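Probable ss-1,3-N-acetylglucosaminyltransferase (Staphylococcus aureus subsp. aureus N315, PDB 6H21) is probably a glycosyltransferase of family 2, with a GT-A type nucleotide-binding domain followed by a helical linker domain. Local coordinates at residues C[26-29]-C[34-37]; C[306-311]-C[325-330]; C[164-169]-C[213-218]. One frame throughout, in Å; residues are numbered along the deposited sequence.

Interaction 1. Residues C[26-29]-C[34-37]. With UD1 (uridine-diphosphate-N-acetylglucosamine), chain X.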
loop_
_atom_site.group_PDB
_atom_site.type_symbol
_atom_site.label_atom_id
_atom_site.label_comp_id
_atom_site.label_asym_id
_atom_site.label_seq_id
_atom_site.Cartn_x
_atom_site.Cartn_y
_atom_site.Cartn_z
ATOM N N MET C 26 29.486 37.149 -13.332
ATOM C CA MET C 26 29.993 36.377 -12.206
ATOM C C MET C 26 29.682 37.095 -10.897
ATOM O O MET C 26 30.340 38.076 -10.557
ATOM C CB MET C 26 31.506 36.171 -12.320
ATOM C CG MET C 26 32.071 35.304 -11.217
ATOM S SD MET C 26 33.846 35.004 -11.406
ATOM C CE MET C 26 34.501 36.647 -11.138
ATOM N N PRO C 27 28.702 36.608 -10.103
ATOM C CA PRO C 27 28.507 37.094 -8.739
ATOM C C PRO C 27 29.602 36.526 -7.826
ATOM O O PRO C 27 30.029 35.392 -8.025
ATOM C CB PRO C 27 27.123 36.549 -8.368
ATOM C CG PRO C 27 27.009 35.274 -9.158
ATOM C CD PRO C 27 27.748 35.543 -10.454
ATOM N N THR C 28 30.060 37.336 -6.866
ATOM C CA THR C 28 31.070 36.938 -5.888
ATOM C C THR C 28 30.542 37.228 -4.478
ATOM O O THR C 28 29.702 38.107 -4.288
ATOM C CB THR C 28 32.409 37.650 -6.137
ATOM O OG1 THR C 28 32.240 39.062 -5.995
ATOM C CG2 THR C 28 32.984 37.360 -7.507
ATOM N N PHE C 29 31.039 36.460 -3.504
ATOM C CA PHE C 29 30.764 36.686 -2.094
ATOM C C PHE C 29 31.790 35.925 -1.245
ATOM O O PHE C 29 31.778 34.694 -1.205
ATOM C CB PHE C 29 29.338 36.263 -1.741
ATOM C CG PHE C 29 29.008 36.450 -0.284
ATOM C CD1 PHE C 29 28.896 37.727 0.251
ATOM C CD2 PHE C 29 28.841 35.358 0.555
ATOM C CE1 PHE C 29 28.605 37.907 1.594
ATOM C CE2 PHE C 29 28.544 35.542 1.898
ATOM C CZ PHE C 29 28.428 36.815 2.413
ATOM N N LYS C 34 41.174 32.813 -3.546
ATOM C CA LYS C 34 40.763 31.692 -4.420
ATOM C C LYS C 34 40.168 32.202 -5.748
ATOM O O LYS C 34 40.208 31.494 -6.765
ATOM C CB LYS C 34 39.749 30.794 -3.701
ATOM C CG LYS C 34 40.311 29.937 -2.573
ATOM C CD LYS C 34 39.267 29.086 -1.872
ATOM N N LEU C 35 39.617 33.422 -5.742
ATOM C CA LEU C 35 38.930 34.002 -6.900
ATOM C C LEU C 35 39.888 34.245 -8.083
ATOM O O LEU C 35 39.431 34.289 -9.230
ATOM C CB LEU C 35 38.251 35.303 -6.457
ATOM C CG LEU C 35 37.417 36.010 -7.522
ATOM C CD1 LEU C 35 36.326 35.093 -8.054
ATOM C CD2 LEU C 35 36.814 37.294 -6.981
ATOM N N HIS C 36 41.195 34.423 -7.826
ATOM C CA HIS C 36 42.188 34.654 -8.902
ATOM C C HIS C 36 42.074 33.577 -9.990
ATOM O O HIS C 36 42.111 33.885 -11.201
ATOM C CB HIS C 36 43.624 34.680 -8.357
ATOM C CG HIS C 36 43.990 35.955 -7.678
ATOM N ND1 HIS C 36 44.086 37.149 -8.361
ATOM C CD2 HIS C 36 44.288 36.226 -6.387
ATOM C CE1 HIS C 36 44.428 38.105 -7.520
ATOM N NE2 HIS C 36 44.557 37.565 -6.300
ATOM N N ARG C 37 41.949 32.323 -9.558
ATOM C CA ARG C 37 41.947 31.193 -10.460
ATOM C C ARG C 37 40.772 31.264 -11.443
ATOM O O ARG C 37 40.950 30.997 -12.620
ATOM C CB ARG C 37 41.863 29.884 -9.676
ATOM C CG ARG C 37 42.078 28.656 -10.543
ATOM C CD ARG C 37 42.127 27.391 -9.717
ATOM N NE ARG C 37 40.858 27.066 -9.083
ATOM C CZ ARG C 37 40.532 25.849 -8.663
ATOM N NH1 ARG C 37 41.360 24.836 -8.863
ATOM N NH2 ARG C 37 39.378 25.644 -8.054
HETATM C "C1'" UD1 X . 24.768 25.666 -6.571
HETATM C "C2'" UD1 X . 24.365 24.935 -7.855
HETATM C "C3'" UD1 X . 24.707 25.795 -9.071
HETATM C "C4'" UD1 X . 24.061 27.171 -8.921
HETATM C "C5'" UD1 X . 24.361 27.802 -7.559
HETATM C "C6'" UD1 X . 23.613 29.123 -7.355
HETATM C "C7'" UD1 X . 24.440 22.470 -7.778
HETATM C "C8'" UD1 X . 25.317 21.256 -7.936
HETATM N "N2'" UD1 X . 25.044 23.648 -7.944
HETATM O "O1'" UD1 X . 26.181 25.887 -6.627
HETATM O "O3'" UD1 X . 24.254 25.151 -10.271
HETATM O "O4'" UD1 X . 24.557 28.023 -9.955
HETATM O "O5'" UD1 X . 24.055 26.900 -6.476
HETATM O "O6'" UD1 X . 22.212 28.990 -7.578
HETATM O "O7'" UD1 X . 23.251 22.377 -7.524
HETATM N N1 UD1 X . 26.740 34.086 -4.135
HETATM C C2 UD1 X . 26.185 35.377 -4.069
HETATM N N3 UD1 X . 25.702 35.863 -2.932
HETATM C C4 UD1 X . 25.735 35.145 -1.815
HETATM C C5 UD1 X . 26.278 33.859 -1.834
HETATM C C6 UD1 X . 26.779 33.327 -3.024
HETATM O O2 UD1 X . 26.121 36.095 -5.075
HETATM O O4 UD1 X . 25.279 35.666 -0.774
HETATM C C1B UD1 X . 27.231 33.631 -5.437
HETATM C C2B UD1 X . 28.576 32.926 -5.385
HETATM O "O2'" UD1 X . 29.641 33.865 -5.293
HETATM C C3B UD1 X . 28.554 32.146 -6.689
HETATM C C4B UD1 X . 27.074 31.836 -6.903
HETATM O O4B UD1 X . 26.329 32.696 -6.026
HETATM O O3B UD1 X . 29.042 32.952 -7.770
HETATM C C5B UD1 X . 26.722 30.397 -6.570
HETATM O O5B UD1 X . 27.331 30.055 -5.333
HETATM P PA UD1 X . 28.143 28.691 -5.134
HETATM O O1A UD1 X . 28.638 28.723 -3.724
HETATM O O2A UD1 X . 29.083 28.396 -6.300
HETATM O O3A UD1 X . 26.936 27.666 -5.200
HETATM P PB UD1 X . 27.112 26.088 -5.352
HETATM O O1B UD1 X . 26.487 25.446 -4.152
HETATM O O2B UD1 X . 28.530 25.689 -5.735
#
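The ring of Phe29 turns one face to the uracil of the bound uridine-diphosphate-N-acetylglucosamine, whose O4 lies 3.8 Å above the ring plane and toward its rim. Phe29 CG is anti to the backbone N (chi1 179°), which carries the ring out beside the base; on the way CB packs against the uracil, with Phe29 CB 3.8 Å from UD1 C4. This is the end of the first strand of the Rossmann-like GT-A fold, where strand 22-28 leads through a short loop to helix 35-43 to start a beta-alpha-beta unit and the nucleotide sits at the C-terminal end of the strand. The carbonyl oxygen of Pro27 takes two hydrogen bonds from the ribose, one from UD1 O3B at 2.6 Å and a longer one from UD1 O2' at 3.2 Å, so one backbone oxygen accepts from both ribose hydroxyls. The proline ring itself lies alongside the sugar, with Pro27 CG 3.4 Å from UD1 O3B.

Met26 and Thr28 point instead toward the helix, where both meet Leu35. The methionine chain bends at its last torsion (chi3 67°), and it runs past Leu35 in the opposite direction, Met26 CE reaching Leu35 CD1 at 3.9 Å. Thr28 crosses the leucine at about a right angle and uses its methyl. Its hydroxyl OG1 is held by Asp58, while Ile71 of helix 66-72 packs on both Thr28 and Leu35. The threonine methyl reaches both branches of the leucine, with Thr28 CG2 3.9 Å from Leu35 CD2 and 4.1 Å from Leu35 CD1.

Interaction 2. Residues C[306-311]-C[325-330]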
loop_
_atom_site.group_PDB
_atom_site.type_symbol
_atom_site.label_atom_id
_atom_site.label_comp_id
_atom_site.label_asym_id
_atom_site.label_seq_id
_atom_site.Cartn_x
_atom_site.Cartn_y
_atom_site.Cartn_z
ATOM N N LYS C 306 -0.505 20.914 -2.340
ATOM C CA LYS C 306 -1.100 22.202 -2.820
ATOM C C LYS C 306 -0.548 22.615 -4.200
ATOM O O LYS C 306 -1.299 23.062 -5.097
ATOM C CB LYS C 306 -0.827 23.301 -1.791
ATOM C CG LYS C 306 -1.736 23.306 -0.564
ATOM C CD LYS C 306 -1.617 24.598 0.268
ATOM N N THR C 307 0.767 22.523 -4.379
ATOM C CA THR C 307 1.420 22.893 -5.637
ATOM C C THR C 307 1.050 21.924 -6.775
ATOM O O THR C 307 0.757 22.369 -7.917
ATOM C CB THR C 307 2.941 22.930 -5.476
ATOM O OG1 THR C 307 3.240 23.923 -4.493
ATOM C CG2 THR C 307 3.667 23.239 -6.764
ATOM N N ILE C 308 1.123 20.607 -6.506
ATOM C CA ILE C 308 0.870 19.638 -7.587
ATOM C C ILE C 308 -0.604 19.706 -8.012
ATOM O O ILE C 308 -0.904 19.490 -9.181
ATOM C CB ILE C 308 1.324 18.213 -7.215
ATOM C CG1 ILE C 308 2.831 18.165 -6.984
ATOM C CG2 ILE C 308 0.921 17.202 -8.278
ATOM C CD1 ILE C 308 3.618 18.479 -8.235
ATOM N N ASN C 309 -1.503 20.086 -7.090
ATOM C CA ASN C 309 -2.937 20.099 -7.381
ATOM C C ASN C 309 -3.322 21.306 -8.227
ATOM O O ASN C 309 -4.456 21.416 -8.638
ATOM C CB ASN C 309 -3.797 19.995 -6.123
ATOM C CG ASN C 309 -3.940 18.546 -5.699
ATOM O OD1 ASN C 309 -3.930 17.658 -6.542
ATOM N ND2 ASN C 309 -3.989 18.298 -4.405
ATOM N N LYS C 310 -2.373 22.201 -8.487
ATOM C CA LYS C 310 -2.593 23.268 -9.448
ATOM C C LYS C 310 -2.161 22.816 -10.850
ATOM O O LYS C 310 -2.340 23.546 -11.815
ATOM C CB LYS C 310 -1.841 24.517 -9.000
ATOM C CG LYS C 310 -2.388 25.153 -7.739
ATOM C CD LYS C 310 -1.493 26.279 -7.251
ATOM C CE LYS C 310 -1.943 26.836 -5.921
ATOM N NZ LYS C 310 -1.053 27.937 -5.496
ATOM N N VAL C 311 -1.571 21.627 -10.956
ATOM C CA VAL C 311 -1.113 21.127 -12.234
ATOM C C VAL C 311 -2.235 20.261 -12.789
ATOM O O VAL C 311 -2.761 19.427 -12.074
ATOM C CB VAL C 311 0.216 20.367 -12.105
ATOM C CG1 VAL C 311 0.732 19.914 -13.458
ATOM C CG2 VAL C 311 1.251 21.200 -11.378
ATOM N N LEU C 325 1.682 5.772 -8.324
ATOM C CA LEU C 325 1.158 5.712 -6.945
ATOM C C LEU C 325 1.684 6.885 -6.118
ATOM O O LEU C 325 0.910 7.548 -5.414
ATOM C CB LEU C 325 1.578 4.383 -6.304
ATOM C CG LEU C 325 1.221 4.223 -4.825
ATOM C CD1 LEU C 325 -0.270 4.375 -4.597
ATOM C CD2 LEU C 325 1.706 2.883 -4.302
ATOM N N LYS C 326 2.985 7.153 -6.214
ATOM C CA LYS C 326 3.611 8.240 -5.413
ATOM C C LYS C 326 2.947 9.579 -5.760
ATOM O O LYS C 326 2.532 10.324 -4.877
ATOM C CB LYS C 326 5.133 8.261 -5.583
ATOM C CG LYS C 326 5.841 9.285 -4.707
ATOM C CD LYS C 326 7.325 9.103 -4.639
ATOM C CE LYS C 326 7.966 10.069 -3.659
ATOM N NZ LYS C 326 9.373 9.717 -3.370
ATOM N N LEU C 327 2.747 9.816 -7.056
ATOM C CA LEU C 327 2.163 11.034 -7.535
ATOM C C LEU C 327 0.713 11.147 -7.057
ATOM O O LEU C 327 0.309 12.202 -6.613
ATOM C CB LEU C 327 2.260 11.105 -9.067
ATOM C CG LEU C 327 1.589 12.320 -9.706
ATOM C CD1 LEU C 327 2.186 13.600 -9.153
ATOM C CD2 LEU C 327 1.748 12.288 -11.218
ATOM N N GLU C 328 -0.066 10.069 -7.153
ATOM C CA GLU C 328 -1.445 10.121 -6.675
ATOM C C GLU C 328 -1.473 10.366 -5.155
ATOM O O GLU C 328 -2.316 11.065 -4.677
ATOM C CB GLU C 328 -2.229 8.865 -7.078
ATOM C CG GLU C 328 -3.733 9.039 -6.878
ATOM C CD GLU C 328 -4.328 10.259 -7.563
ATOM O OE1 GLU C 328 -4.070 10.419 -8.771
ATOM O OE2 GLU C 328 -5.017 11.067 -6.902
ATOM N N ALA C 329 -0.559 9.749 -4.412
ATOM C CA ALA C 329 -0.521 9.902 -2.980
ATOM C C ALA C 329 -0.237 11.369 -2.613
ATOM O O ALA C 329 -0.838 11.885 -1.685
ATOM C CB ALA C 329 0.491 8.967 -2.382
ATOM N N ILE C 330 0.672 12.012 -3.349
ATOM C CA ILE C 330 0.954 13.458 -3.156
ATOM C C ILE C 330 -0.304 14.272 -3.463
ATOM O O ILE C 330 -0.689 15.160 -2.669
ATOM C CB ILE C 330 2.183 13.897 -3.963
ATOM C CG1 ILE C 330 3.432 13.204 -3.417
ATOM C CG2 ILE C 330 2.325 15.427 -3.960
ATOM C CD1 ILE C 330 4.593 13.178 -4.358
#
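Ile308, in the last part of helix 294-308, faces the helical segment 325-330, its CA 7.6 Å from that of Ile330, and a type I beta turn from Ile308 to Val311 leads the chain away. That turn is closed by the bond from Val311 N to Ile308 O, 2.9 Å long.

One isoleucine carries the first side of the contact and divides it between its two branches. A chi1 of -63° sets Ile308 CG1 beside the backbone N and puts CG2 anti to it, and Ile308 CG2 meets Leu327 CD1 at 3.9 Å. The other branch serves the second partner, Ile308 CG1 lying 4.1 Å from Ile330 CG2. Leu327 and Ile330, three residues apart, therefore present one methyl group each from the same helix, and Ile308 rests against both at an oblique angle. Although the CB of Leu327 does not point straight at Ile308, the end of its side chain comes nearer and brings CD1 across.

No hydrogen bond joins the two segments directly, but polar ties lie close by: Ser305 OG bonds to Ile330 O, and Asn309 ND2 to Arg331 O. Tyr252 of helix 242-256 packs on Ile308, and Leu279 of helix 264-281 on Ile330. On Leu325 and Ala329, by contrast, lie Ile340 and Leu336 of the second subunit. The contact joins the end of helix 294-308 to helix 324-332 within the helical TarS-type linker domain.

Interaction 3. Residues C[164-169]-C[213-218]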
loop_
_atom_site.group_PDB
_atom_site.type_symbol
_atom_site.label_atom_id
_atom_site.label_comp_id
_atom_site.label_asym_id
_atom_site.label_seq_id
_atom_site.Cartn_x
_atom_site.Cartn_y
_atom_site.Cartn_z
ATOM N N ILE C 164 12.728 17.203 -24.514
ATOM C CA ILE C 164 12.436 15.858 -24.069
ATOM C C ILE C 164 13.504 14.868 -24.569
ATOM O O ILE C 164 14.094 14.138 -23.757
ATOM C CB ILE C 164 10.996 15.478 -24.460
ATOM C CG1 ILE C 164 10.004 16.273 -23.604
ATOM C CG2 ILE C 164 10.755 13.979 -24.343
ATOM C CD1 ILE C 164 8.585 16.214 -24.102
ATOM N N ASP C 165 13.787 14.845 -25.872
ATOM C CA ASP C 165 14.716 13.874 -26.434
ATOM C C ASP C 165 16.147 14.085 -25.919
ATOM O O ASP C 165 16.933 13.160 -25.955
ATOM C CB ASP C 165 14.780 13.931 -27.962
ATOM C CG ASP C 165 13.468 13.678 -28.686
ATOM O OD1 ASP C 165 12.544 13.062 -28.095
ATOM O OD2 ASP C 165 13.387 14.086 -29.860
ATOM N N ASN C 166 16.515 15.307 -25.517
ATOM C CA ASN C 166 17.889 15.603 -25.142
ATOM C C ASN C 166 17.977 15.912 -23.645
ATOM O O ASN C 166 18.995 16.465 -23.169
ATOM C CB ASN C 166 18.450 16.750 -25.982
ATOM C CG ASN C 166 18.454 16.454 -27.469
ATOM O OD1 ASN C 166 17.699 17.072 -28.230
ATOM N ND2 ASN C 166 19.308 15.530 -27.890
ATOM N N SER C 167 16.899 15.596 -22.916
ATOM C CA SER C 167 16.932 15.495 -21.467
ATOM C C SER C 167 17.299 16.837 -20.818
ATOM O O SER C 167 18.036 16.850 -19.842
ATOM C CB SER C 167 17.912 14.425 -21.033
ATOM O OG SER C 167 17.476 13.137 -21.445
ATOM N N ILE C 168 16.748 17.946 -21.338
ATOM C CA ILE C 168 17.176 19.286 -20.910
ATOM C C ILE C 168 16.624 19.578 -19.508
ATOM O O ILE C 168 17.261 20.313 -18.758
ATOM C CB ILE C 168 16.804 20.371 -21.949
ATOM C CG1 ILE C 168 17.360 20.015 -23.326
ATOM C CG2 ILE C 168 17.261 21.760 -21.514
ATOM C CD1 ILE C 168 17.212 21.114 -24.353
ATOM N N PHE C 169 15.495 18.960 -19.125
ATOM C CA PHE C 169 14.944 19.169 -17.779
ATOM C C PHE C 169 15.844 18.587 -16.678
ATOM O O PHE C 169 15.601 18.839 -15.512
ATOM C CB PHE C 169 13.549 18.563 -17.632
ATOM C CG PHE C 169 12.434 19.407 -18.187
ATOM C CD1 PHE C 169 12.600 20.753 -18.448
ATOM C CD2 PHE C 169 11.199 18.838 -18.438
ATOM C CE1 PHE C 169 11.562 21.505 -18.981
ATOM C CE2 PHE C 169 10.152 19.596 -18.945
ATOM C CZ PHE C 169 10.328 20.932 -19.193
ATOM N N TYR C 213 17.883 25.514 -29.367
ATOM C CA TYR C 213 18.842 25.181 -28.312
ATOM C C TYR C 213 19.937 24.289 -28.900
ATOM O O TYR C 213 19.645 23.368 -29.676
ATOM C CB TYR C 213 18.163 24.487 -27.128
ATOM C CG TYR C 213 16.712 24.814 -26.900
ATOM C CD1 TYR C 213 16.307 26.080 -26.522
ATOM C CD2 TYR C 213 15.745 23.833 -27.020
ATOM C CE1 TYR C 213 14.966 26.369 -26.308
ATOM C CE2 TYR C 213 14.408 24.099 -26.806
ATOM C CZ TYR C 213 14.018 25.366 -26.423
ATOM O OH TYR C 213 12.700 25.616 -26.206
ATOM N N SER C 214 21.187 24.560 -28.517
ATOM C CA SER C 214 22.331 23.828 -29.061
ATOM C C SER C 214 23.164 23.229 -27.919
ATOM O O SER C 214 23.256 23.811 -26.855
ATOM C CB SER C 214 23.145 24.732 -29.960
ATOM O OG SER C 214 22.326 25.235 -31.018
ATOM N N ILE C 215 23.777 22.071 -28.187
ATOM C CA ILE C 215 24.570 21.325 -27.219
ATOM C C ILE C 215 25.939 21.061 -27.839
ATOM O O ILE C 215 26.030 20.440 -28.913
ATOM C CB ILE C 215 23.880 20.000 -26.829
ATOM C CG1 ILE C 215 22.524 20.236 -26.151
ATOM C CG2 ILE C 215 24.798 19.137 -25.970
ATOM C CD1 ILE C 215 21.593 19.055 -26.214
ATOM N N LYS C 216 26.986 21.495 -27.125
ATOM C CA LYS C 216 28.357 21.422 -27.604
ATOM C C LYS C 216 29.165 20.557 -26.622
ATOM O O LYS C 216 29.118 20.784 -25.422
ATOM C CB LYS C 216 28.855 22.861 -27.792
ATOM C CG LYS C 216 30.140 23.032 -28.577
ATOM C CD LYS C 216 30.013 22.796 -30.060
ATOM C CE LYS C 216 31.121 23.452 -30.861
ATOM N NZ LYS C 216 32.370 22.655 -30.819
ATOM N N THR C 217 29.899 19.566 -27.149
ATOM C CA THR C 217 30.436 18.451 -26.351
ATOM C C THR C 217 31.921 18.158 -26.636
ATOM O O THR C 217 32.458 17.180 -26.108
ATOM C CB THR C 217 29.621 17.176 -26.615
ATOM O OG1 THR C 217 29.780 16.787 -27.982
ATOM C CG2 THR C 217 28.146 17.337 -26.316
ATOM N N ASP C 218 32.589 18.981 -27.452
ATOM C CA ASP C 218 33.942 18.673 -27.940
ATOM C C ASP C 218 34.951 18.665 -26.781
ATOM O O ASP C 218 35.871 17.853 -26.770
ATOM C CB ASP C 218 34.393 19.667 -29.013
ATOM C CG ASP C 218 33.568 19.590 -30.284
ATOM O OD1 ASP C 218 32.377 19.978 -30.236
ATOM O OD2 ASP C 218 34.121 19.133 -31.310
#
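Segment 164-169 bends through a type I beta turn from Ile164 to Ser167 and then starts a short 3-10 segment, while 213-216 is an extended strand; the backbones stay well apart, with CA atoms 9.0 Å apart for Asn166 and Ile215. Side chains bridge the distance at two places. Asn166 contributes its CB rather than its amide, meeting the extended end of Ile215 with Asn166 CB 3.9 Å from Ile215 CD1. The isoleucine's outer torsion (chi2 158°) stretches CD1 toward the turn. The amide is engaged elsewhere, since Asn166 OD1 accepts a hydrogen bond from Asp162 N.

In the mixed sheet of this GT-A type domain, strand 213-216 runs parallel to strand 134-142, and the loop holding 164-169 lies between strands 134-142 and 177-179 in the sequence. Two residues after Asn166 and two before Ile215, Ile168 crosses Tyr213 obliquely, the methyl Ile168 CD1 coming to 4.1 Å from Tyr213 CD2. Leu207 of helix 198-207 also packs on Ile168. At the far end of the ring, Tyr213 OH is hydrogen-bonded to Tyr261 OH and to Leu207 O.

Along the chain the order is interaction 1, interaction 3, interaction 2, each closing before the next opens. Interactions 1 and 3 both reach the mixed sheet, through strand 22-28 and strand 213-216, yet their centres lie about 28 Å apart. Interaction 2 belongs instead to the helical linker region; its centre is about 40 Å from that of interaction 1, on the opposite side of the chain's centre, and about 28 Å from that of interaction 3, whose nearest atoms are about 11 Å away. Helix 264-281 passes between these two, packing on Ile164 and Phe169 as well as Leu327 and Ile330. Interaction 1 lies at the ligand pocket, whereas helix 324-332 of interaction 2 also packs on the second subunit.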